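PDB 1YJ7: escJ from Escherichia coli, which belongs to the YscJ lipoprotein family and probably forms part of the molecular platform on which the type III secretion system assembles. Local coordinates for residues Q16-L21 / V26-E31; R97-I102 / K144-N149; A65-I70 / E83-N88. The protein carries 3 engineered substitutions. One frame throughout, in Å; residues are numbered along the deposited sequence.

The chain has two small alpha/beta units joined by an extended linker. Interaction 1 lies in the first unit. It pairs helix 11-23 with strand 28-32. Interactions 2 and 3 lie across the chain's centre from it, with their centres about 35 and 36 Å from its own. Both use helix 80-99. Interaction 3 holds the short helix 67-70 against an early part of that helix, and interaction 2 packs its C-terminal part on helix 140-150. Their centres are about 21 Å apart and their nearest atoms about 10 Å. None of the three contacts touches another. A second subunit reaches interaction 3, while no other chain of the assembly touches interactions 1 and 2.

Interaction 1. Residues Q16-L21 / V26-E31; sequences QMQALL and VNVSKE
Q18 meets V28 and K30 of the strand. Its CG is anti to the backbone N (chi1 179°), and the chain beyond is extended. This carries the stem across V28, where Q18 CG lies 4.2 Å from V28 CG1. The same V28 methyl sits 3.9 Å from the backbone Q18 O. K30 bends at its CG-CD bond and crosses the outer part of Q18 at about a right angle. A14, on the same helix as Q18, also touches K30.

The fold here is a small beta-alpha-beta-beta-alpha unit. Helices 11-23 and 47-56 pack against an antiparallel sheet of strand order 1-3-2, and strand 28-32 is an edge strand within this chain. Helix segment 16-21 and strand 28-31 run nearly antiparallel, at 159°, with their axes 9.0 Å apart at the closest.

L21 comes next and is buried. Its CB packs against both valines, 3.8 Å from V28 CG1 and 4.0 Å from V26 CB. A50 of helix 47-56 also touches L21. V26 meets R49 of that helix and V42 of the central strand. The backbone closes the connection: V26 N donates to L21 O at 3.1 Å, with an N-H...O angle of 160°. The donor stands above the carbonyl plane. V26 CB lies 3.4 Å from the same oxygen, L21 O.

Interaction 2. Residues R97-I102 / K144-N149; sequences RLLSKI and KNLVKN
L99 and V147 form the inner, buried part of this contact. L99 CD1 meets V147 CG2 at 4.1 Å, and the two side chains cross at about a right angle. L99 has its CG beside the backbone N (chi1 -66°). This brings the end of the side chain nearer the other helix, although its first bond runs neither toward that helix nor away from it. Both residues also rest on the sheet below. V126 touches both of them, C108 touches L99, and A124 and L154 touch V147. The packing is therefore shared with strands 105-113 and 123-130, and the two helices give each other only part of their cover.

The arrangement belongs to the second alpha/beta unit of the chain. Its order is helix, two strands, helix, strand, and helices 80-99 and 140-150 lie side by side on a mixed three-stranded sheet. This order is consistent with the ring-building motif known from secretion and flagellar proteins of this family.

The outer part is open to solvent rather than wider apart. L98 and L146 are exposed and meet only through methyl groups, with L98 CD2 4.0 Å from L146 CD1. L98 has its CG anti to the backbone N (chi1 179°), reaching toward helix 140-150. L146 CD1 also lies 4.3 Å from L99 CD2, so this one methyl group bridges the outer and inner parts. No hydrogen bond joins the segments, and they bury just 153 Å² together. Beyond L99 the chain leaves through a type I turn, in which I102 N donates to L99 O at 3.1 Å.

Interaction 3. Residues A65-I70 / E83-N88; sequences ADIEVI and ENAKIN
K86 NZ has two partners: it is hydrogen-bonded to F71 O and forms a long salt bridge to E68, with NZ 3.6 Å from E68 OE1. The contact joins the one-turn helix 67-70, which follows the extended linker, to the long helix 80-99. K86 is extended beyond CG. E68 bends back at chi2 (-63°), which brings its carboxylate to the lysine; the two side chains cross at about a right angle. F71 O is the stronger partner of the ammonium.

D66 is the N-cap of the short helix. Its OD2 accepts from E68 N at 3.0 Å, met from above the carboxylate plane. Its carbonyl oxygen takes two further bonds, from V69 N and I70 N.

The second subunit comes close. Its R97 donates to A65 O, its L90 packs on I67, and its I87 packs on A85. Within the chain, I67 is the buried residue of the contact. Its CG1 is anti to the backbone N (chi1 -172°), directing the branch at helix 80-99. I67 CD1 lies 4.0 Å from K86 CG and 3.5 Å from A85 O.

Interaction 1. Residues Q16-L21 / V26-E31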
loop_
_atom_site.group_PDB
_atom_site.type_symbol
_atom_site.label_atom_id
_atom_site.label_comp_id
_atom_site.label_asym_id
_atom_site.label_seq_id
_atom_site.Cartn_x
_atom_site.Cartn_y
_atom_site.Cartn_z
ATOM N N GLN D 16 -6.804 -8.586 28.315
ATOM C CA GLN D 16 -7.125 -9.620 27.331
ATOM C C GLN D 16 -5.863 -10.216 26.722
ATOM O O GLN D 16 -5.751 -11.446 26.601
ATOM C CB GLN D 16 -8.089 -9.092 26.268
ATOM C CG GLN D 16 -9.460 -8.794 26.886
ATOM C CD GLN D 16 -10.472 -8.304 25.884
ATOM O OE1 GLN D 16 -10.111 -7.692 24.883
ATOM N NE2 GLN D 16 -11.756 -8.565 26.163
ATOM N N MET D 17 -4.908 -9.371 26.364
ATOM C CA MET D 17 -3.656 -9.854 25.776
ATOM C C MET D 17 -2.852 -10.642 26.801
ATOM O O MET D 17 -2.324 -11.703 26.503
ATOM C CB MET D 17 -2.838 -8.695 25.198
ATOM C CG MET D 17 -3.444 -8.113 23.959
ATOM S SD MET D 17 -2.321 -6.879 23.154
ATOM C CE MET D 17 -3.116 -5.653 23.483
ATOM N N GLN D 18 -2.802 -10.136 28.030
ATOM C CA GLN D 18 -2.043 -10.775 29.089
ATOM C C GLN D 18 -2.628 -12.138 29.417
ATOM O O GLN D 18 -1.905 -13.120 29.463
ATOM C CB GLN D 18 -2.035 -9.863 30.333
ATOM C CG GLN D 18 -1.288 -10.425 31.524
ATOM C CD GLN D 18 -1.394 -9.561 32.759
ATOM O OE1 GLN D 18 -0.814 -9.885 33.815
ATOM N NE2 GLN D 18 -2.148 -8.502 32.666
ATOM N N ALA D 19 -3.944 -12.206 29.640
ATOM C CA ALA D 19 -4.598 -13.483 29.905
ATOM C C ALA D 19 -4.396 -14.497 28.774
ATOM O O ALA D 19 -4.152 -15.680 29.013
ATOM C CB ALA D 19 -6.093 -13.276 30.176
ATOM N N LEU D 20 -4.497 -14.030 27.531
ATOM C CA LEU D 20 -4.313 -14.895 26.386
ATOM C C LEU D 20 -2.902 -15.493 26.401
ATOM O O LEU D 20 -2.724 -16.701 26.196
ATOM C CB LEU D 20 -4.572 -14.119 25.088
ATOM C CG LEU D 20 -4.210 -14.789 23.763
ATOM C CD1 LEU D 20 -5.013 -16.092 23.567
ATOM C CD2 LEU D 20 -4.464 -13.807 22.655
ATOM N N LEU D 21 -1.905 -14.648 26.641
ATOM C CA LEU D 21 -0.510 -15.090 26.638
ATOM C C LEU D 21 -0.231 -16.039 27.803
ATOM O O LEU D 21 0.385 -17.093 27.616
ATOM C CB LEU D 21 0.450 -13.904 26.643
ATOM C CG LEU D 21 0.453 -13.108 25.328
ATOM C CD1 LEU D 21 1.273 -11.867 25.491
ATOM C CD2 LEU D 21 0.965 -13.942 24.169
ATOM N N VAL D 26 3.120 -18.363 28.097
ATOM C CA VAL D 26 4.078 -17.323 27.778
ATOM C C VAL D 26 4.255 -16.450 29.007
ATOM O O VAL D 26 3.281 -15.956 29.547
ATOM C CB VAL D 26 3.594 -16.441 26.603
ATOM C CG1 VAL D 26 4.529 -15.234 26.396
ATOM C CG2 VAL D 26 3.474 -17.260 25.354
ATOM N N ASN D 27 5.502 -16.233 29.399
ATOM C CA ASN D 27 5.848 -15.396 30.547
ATOM C C ASN D 27 5.702 -13.918 30.160
ATOM O O ASN D 27 6.564 -13.337 29.505
ATOM C CB ASN D 27 7.275 -15.756 31.038
ATOM C CG ASN D 27 7.970 -14.639 31.828
ATOM O OD1 ASN D 27 7.330 -13.774 32.436
ATOM N ND2 ASN D 27 9.300 -14.678 31.832
ATOM N N VAL D 28 4.607 -13.308 30.586
ATOM C CA VAL D 28 4.362 -11.901 30.290
ATOM C C VAL D 28 4.317 -11.081 31.581
ATOM O O VAL D 28 3.847 -11.533 32.620
ATOM C CB VAL D 28 3.094 -11.700 29.386
ATOM C CG1 VAL D 28 1.943 -12.549 29.838
ATOM C CG2 VAL D 28 2.670 -10.227 29.314
ATOM N N SER D 29 4.859 -9.882 31.507
ATOM C CA SER D 29 4.829 -8.952 32.614
ATOM C C SER D 29 4.148 -7.665 32.185
ATOM O O SER D 29 4.238 -7.243 31.030
ATOM C CB SER D 29 6.241 -8.689 33.130
ATOM O OG SER D 29 7.040 -8.127 32.121
ATOM N N LYS D 30 3.442 -7.058 33.131
ATOM C CA LYS D 30 2.677 -5.857 32.893
ATOM C C LYS D 30 3.119 -4.783 33.870
ATOM O O LYS D 30 3.340 -5.070 35.045
ATOM C CB LYS D 30 1.185 -6.137 33.076
ATOM C CG LYS D 30 0.309 -4.959 32.705
ATOM C CD LYS D 30 -1.165 -5.334 32.623
ATOM C CE LYS D 30 -1.737 -5.712 34.011
ATOM N NZ LYS D 30 -3.126 -6.301 33.901
ATOM N N GLU D 31 3.253 -3.561 33.383
ATOM C CA GLU D 31 3.535 -2.414 34.233
ATOM C C GLU D 31 2.639 -1.252 33.841
ATOM O O GLU D 31 2.289 -1.070 32.670
ATOM C CB GLU D 31 5.042 -2.044 34.212
ATOM C CG GLU D 31 5.510 -1.180 33.057
ATOM C CD GLU D 31 6.973 -1.431 32.666
ATOM O OE1 GLU D 31 7.254 -1.532 31.440
ATOM O OE2 GLU D 31 7.847 -1.523 33.580
#

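Interaction 2. Residues R97-I102 / K144-N149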
loop_
_atom_site.group_PDB
_atom_site.type_symbol
_atom_site.label_atom_id
_atom_site.label_comp_id
_atom_site.label_asym_id
_atom_site.label_seq_id
_atom_site.Cartn_x
_atom_site.Cartn_y
_atom_site.Cartn_z
ATOM N N ARG D 97 -27.459 -1.580 21.507
ATOM C CA ARG D 97 -27.639 -1.385 22.941
ATOM C C ARG D 97 -28.705 -2.326 23.470
ATOM O O ARG D 97 -28.527 -2.946 24.519
ATOM C CB ARG D 97 -27.997 0.069 23.245
ATOM C CG ARG D 97 -28.241 0.314 24.743
ATOM C CD ARG D 97 -28.828 1.638 25.032
ATOM N NE ARG D 97 -27.786 2.638 25.089
ATOM C CZ ARG D 97 -27.675 3.666 24.301
ATOM N NH1 ARG D 97 -28.574 3.869 23.350
ATOM N NH2 ARG D 97 -26.657 4.521 24.479
ATOM N N LEU D 98 -29.811 -2.429 22.735
ATOM C CA LEU D 98 -30.945 -3.283 23.104
ATOM C C LEU D 98 -30.558 -4.759 23.041
ATOM O O LEU D 98 -30.737 -5.508 24.006
ATOM C CB LEU D 98 -32.162 -2.959 22.212
ATOM C CG LEU D 98 -33.479 -3.750 22.394
ATOM C CD1 LEU D 98 -34.701 -2.948 21.874
ATOM C CD2 LEU D 98 -33.428 -5.105 21.712
ATOM N N LEU D 99 -29.982 -5.190 21.926
ATOM C CA LEU D 99 -29.618 -6.597 21.770
ATOM C C LEU D 99 -28.560 -7.018 22.784
ATOM O O LEU D 99 -28.514 -8.171 23.192
ATOM C CB LEU D 99 -29.126 -6.903 20.353
ATOM C CG LEU D 99 -30.158 -6.760 19.248
ATOM C CD1 LEU D 99 -29.497 -6.958 17.902
ATOM C CD2 LEU D 99 -31.283 -7.717 19.445
ATOM N N SER D 100 -27.732 -6.082 23.212
ATOM C CA SER D 100 -26.655 -6.406 24.138
ATOM C C SER D 100 -27.152 -6.663 25.562
ATOM O O SER D 100 -26.379 -7.094 26.418
ATOM C CB SER D 100 -25.603 -5.314 24.137
ATOM O OG SER D 100 -25.034 -5.188 22.848
ATOM N N LYS D 101 -28.432 -6.419 25.816
ATOM C CA LYS D 101 -29.055 -6.795 27.095
ATOM C C LYS D 101 -29.566 -8.230 27.125
ATOM O O LYS D 101 -29.934 -8.749 28.180
ATOM C CB LYS D 101 -30.193 -5.823 27.447
ATOM C CG LYS D 101 -29.720 -4.402 27.665
ATOM C CD LYS D 101 -30.855 -3.514 28.112
ATOM C CE LYS D 101 -30.455 -2.057 28.152
ATOM N NZ LYS D 101 -31.555 -1.253 28.778
ATOM N N ILE D 102 -29.598 -8.905 25.975
ATOM C CA ILE D 102 -29.977 -10.315 25.978
ATOM C C ILE D 102 -28.909 -11.132 26.695
ATOM O O ILE D 102 -27.732 -11.039 26.341
ATOM C CB ILE D 102 -30.139 -10.829 24.537
ATOM C CG1 ILE D 102 -31.288 -10.089 23.850
ATOM C CG2 ILE D 102 -30.358 -12.321 24.540
ATOM C CD1 ILE D 102 -31.381 -10.340 22.367
ATOM N N LYS D 144 -34.438 -11.177 15.154
ATOM C CA LYS D 144 -34.866 -10.645 13.881
ATOM C C LYS D 144 -36.128 -9.801 14.048
ATOM O O LYS D 144 -36.234 -8.748 13.463
ATOM C CB LYS D 144 -35.131 -11.771 12.896
ATOM C CG LYS D 144 -33.901 -12.385 12.363
ATOM C CD LYS D 144 -34.205 -13.200 11.095
ATOM C CE LYS D 144 -32.940 -13.782 10.527
ATOM N NZ LYS D 144 -33.251 -14.884 9.561
ATOM N N ASN D 145 -37.052 -10.258 14.880
ATOM C CA ASN D 145 -38.286 -9.517 15.101
ATOM C C ASN D 145 -38.033 -8.179 15.818
ATOM O O ASN D 145 -38.643 -7.164 15.463
ATOM C CB ASN D 145 -39.307 -10.359 15.868
ATOM C CG ASN D 145 -40.030 -11.371 14.986
ATOM O OD1 ASN D 145 -40.269 -11.124 13.807
ATOM N ND2 ASN D 145 -40.397 -12.513 15.571
ATOM N N LEU D 146 -37.125 -8.159 16.793
ATOM C CA LEU D 146 -36.719 -6.909 17.439
ATOM C C LEU D 146 -36.086 -5.905 16.458
ATOM O O LEU D 146 -36.447 -4.733 16.437
ATOM C CB LEU D 146 -35.772 -7.183 18.606
ATOM C CG LEU D 146 -36.378 -7.949 19.795
ATOM C CD1 LEU D 146 -35.301 -8.497 20.688
ATOM C CD2 LEU D 146 -37.328 -7.056 20.586
ATOM N N VAL D 147 -35.179 -6.378 15.606
ATOM C CA VAL D 147 -34.554 -5.535 14.609
ATOM C C VAL D 147 -35.594 -5.036 13.604
ATOM O O VAL D 147 -35.628 -3.855 13.297
ATOM C CB VAL D 147 -33.407 -6.282 13.896
ATOM C CG1 VAL D 147 -32.846 -5.451 12.770
ATOM C CG2 VAL D 147 -32.299 -6.611 14.907
ATOM N N LYS D 148 -36.451 -5.931 13.141
ATOM C CA LYS D 148 -37.488 -5.587 12.170
ATOM C C LYS D 148 -38.316 -4.410 12.649
ATOM O O LYS D 148 -38.521 -3.458 11.919
ATOM C CB LYS D 148 -38.388 -6.790 11.943
ATOM C CG LYS D 148 -39.514 -6.558 10.922
ATOM C CD LYS D 148 -40.594 -7.585 11.064
ATOM C CE LYS D 148 -41.679 -7.386 9.994
ATOM N NZ LYS D 148 -42.474 -6.167 10.252
ATOM N N ASN D 149 -38.772 -4.480 13.894
ATOM C CA ASN D 149 -39.706 -3.483 14.404
ATOM C C ASN D 149 -39.046 -2.238 14.969
ATOM O O ASN D 149 -39.743 -1.306 15.371
ATOM C CB ASN D 149 -40.683 -4.146 15.374
ATOM C CG ASN D 149 -41.722 -4.983 14.638
ATOM O OD1 ASN D 149 -42.338 -4.517 13.704
ATOM N ND2 ASN D 149 -41.858 -6.227 15.020
#

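Interaction 3. Residues A65-I70 / E83-N88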
loop_
_atom_site.group_PDB
_atom_site.type_symbol
_atom_site.label_atom_id
_atom_site.label_comp_id
_atom_site.label_asym_id
_atom_site.label_seq_id
_atom_site.Cartn_x
_atom_site.Cartn_y
_atom_site.Cartn_z
ATOM N N ALA D 65 -13.002 3.963 11.165
ATOM C CA ALA D 65 -13.416 5.368 11.074
ATOM C C ALA D 65 -14.582 5.668 12.001
ATOM O O ALA D 65 -15.526 4.879 12.133
ATOM C CB ALA D 65 -13.775 5.735 9.651
ATOM N N ASP D 66 -14.490 6.826 12.643
ATOM C CA ASP D 66 -15.491 7.312 13.561
ATOM C C ASP D 66 -16.346 8.303 12.774
ATOM O O ASP D 66 -15.823 9.224 12.167
ATOM C CB ASP D 66 -14.782 7.997 14.735
ATOM C CG ASP D 66 -15.737 8.527 15.795
ATOM O OD1 ASP D 66 -15.220 8.977 16.847
ATOM O OD2 ASP D 66 -16.980 8.562 15.684
ATOM N N ILE D 67 -17.657 8.109 12.773
ATOM C CA ILE D 67 -18.557 9.022 12.063
ATOM C C ILE D 67 -18.402 10.473 12.537
ATOM O O ILE D 67 -18.555 11.395 11.754
ATOM C CB ILE D 67 -20.026 8.556 12.201
ATOM C CG1 ILE D 67 -20.949 9.385 11.313
ATOM C CG2 ILE D 67 -20.487 8.556 13.664
ATOM C CD1 ILE D 67 -22.335 8.752 11.163
ATOM N N GLU D 68 -18.095 10.663 13.814
ATOM C CA GLU D 68 -17.948 12.010 14.375
ATOM C C GLU D 68 -16.645 12.693 13.955
ATOM O O GLU D 68 -16.499 13.910 14.121
ATOM C CB GLU D 68 -18.062 11.961 15.905
ATOM C CG GLU D 68 -19.454 11.605 16.400
ATOM C CD GLU D 68 -20.491 12.639 16.010
ATOM O OE1 GLU D 68 -21.355 12.343 15.146
ATOM O OE2 GLU D 68 -20.430 13.761 16.551
ATOM N N VAL D 69 -15.701 11.914 13.435
ATOM C CA VAL D 69 -14.482 12.460 12.840
ATOM C C VAL D 69 -14.680 12.760 11.356
ATOM O O VAL D 69 -14.308 13.837 10.895
ATOM C CB VAL D 69 -13.290 11.500 13.029
ATOM C CG1 VAL D 69 -12.042 12.023 12.301
ATOM C CG2 VAL D 69 -13.010 11.297 14.509
ATOM N N ILE D 70 -15.260 11.819 10.611
ATOM C CA ILE D 70 -15.572 12.016 9.189
ATOM C C ILE D 70 -16.541 13.192 8.979
ATOM O O ILE D 70 -16.392 13.954 8.026
ATOM C CB ILE D 70 -16.157 10.713 8.559
ATOM C CG1 ILE D 70 -15.167 9.541 8.673
ATOM C CG2 ILE D 70 -16.546 10.931 7.094
ATOM C CD1 ILE D 70 -13.721 9.891 8.303
ATOM N N GLU D 83 -26.789 14.292 7.792
ATOM C CA GLU D 83 -27.763 14.145 8.866
ATOM C C GLU D 83 -28.316 12.740 8.921
ATOM O O GLU D 83 -28.432 12.149 9.992
ATOM C CB GLU D 83 -28.933 15.106 8.628
ATOM C CG GLU D 83 -30.045 14.988 9.646
ATOM C CD GLU D 83 -29.558 15.273 11.044
ATOM O OE1 GLU D 83 -28.501 15.930 11.173
ATOM O OE2 GLU D 83 -30.237 14.845 12.012
ATOM N N ASN D 84 -28.685 12.232 7.757
ATOM C CA ASN D 84 -29.265 10.915 7.641
ATOM C C ASN D 84 -28.265 9.822 8.045
ATOM O O ASN D 84 -28.668 8.804 8.584
ATOM C CB ASN D 84 -29.756 10.659 6.224
ATOM C CG ASN D 84 -31.003 11.485 5.869
ATOM O OD1 ASN D 84 -31.549 11.354 4.756
ATOM N ND2 ASN D 84 -31.445 12.344 6.796
ATOM N N ALA D 85 -26.975 10.036 7.775
ATOM C CA ALA D 85 -25.956 9.055 8.191
ATOM C C ALA D 85 -25.865 9.022 9.709
ATOM O O ALA D 85 -25.663 7.962 10.294
ATOM C CB ALA D 85 -24.593 9.391 7.600
ATOM N N LYS D 86 -26.016 10.189 10.339
ATOM C CA LYS D 86 -25.972 10.288 11.792
ATOM C C LYS D 86 -27.225 9.669 12.418
ATOM O O LYS D 86 -27.130 8.987 13.435
ATOM C CB LYS D 86 -25.753 11.740 12.246
ATOM C CG LYS D 86 -24.286 12.151 12.124
ATOM C CD LYS D 86 -24.008 13.555 12.583
ATOM C CE LYS D 86 -22.577 13.944 12.235
ATOM N NZ LYS D 86 -22.088 15.151 12.967
ATOM N N ILE D 87 -28.383 9.885 11.796
ATOM C CA ILE D 87 -29.629 9.255 12.238
ATOM C C ILE D 87 -29.542 7.723 12.117
ATOM O O ILE D 87 -29.993 6.997 13.000
ATOM C CB ILE D 87 -30.837 9.807 11.417
ATOM C CG1 ILE D 87 -31.133 11.271 11.798
ATOM C CG2 ILE D 87 -32.063 8.924 11.573
ATOM C CD1 ILE D 87 -31.711 11.466 13.189
ATOM N N ASN D 88 -28.980 7.237 11.013
ATOM C CA ASN D 88 -28.804 5.803 10.801
ATOM C C ASN D 88 -27.885 5.204 11.848
ATOM O O ASN D 88 -28.137 4.120 12.349
ATOM C CB ASN D 88 -28.187 5.553 9.415
ATOM C CG ASN D 88 -28.226 4.110 9.004
ATOM O OD1 ASN D 88 -29.308 3.545 8.815
ATOM N ND2 ASN D 88 -27.030 3.492 8.816
#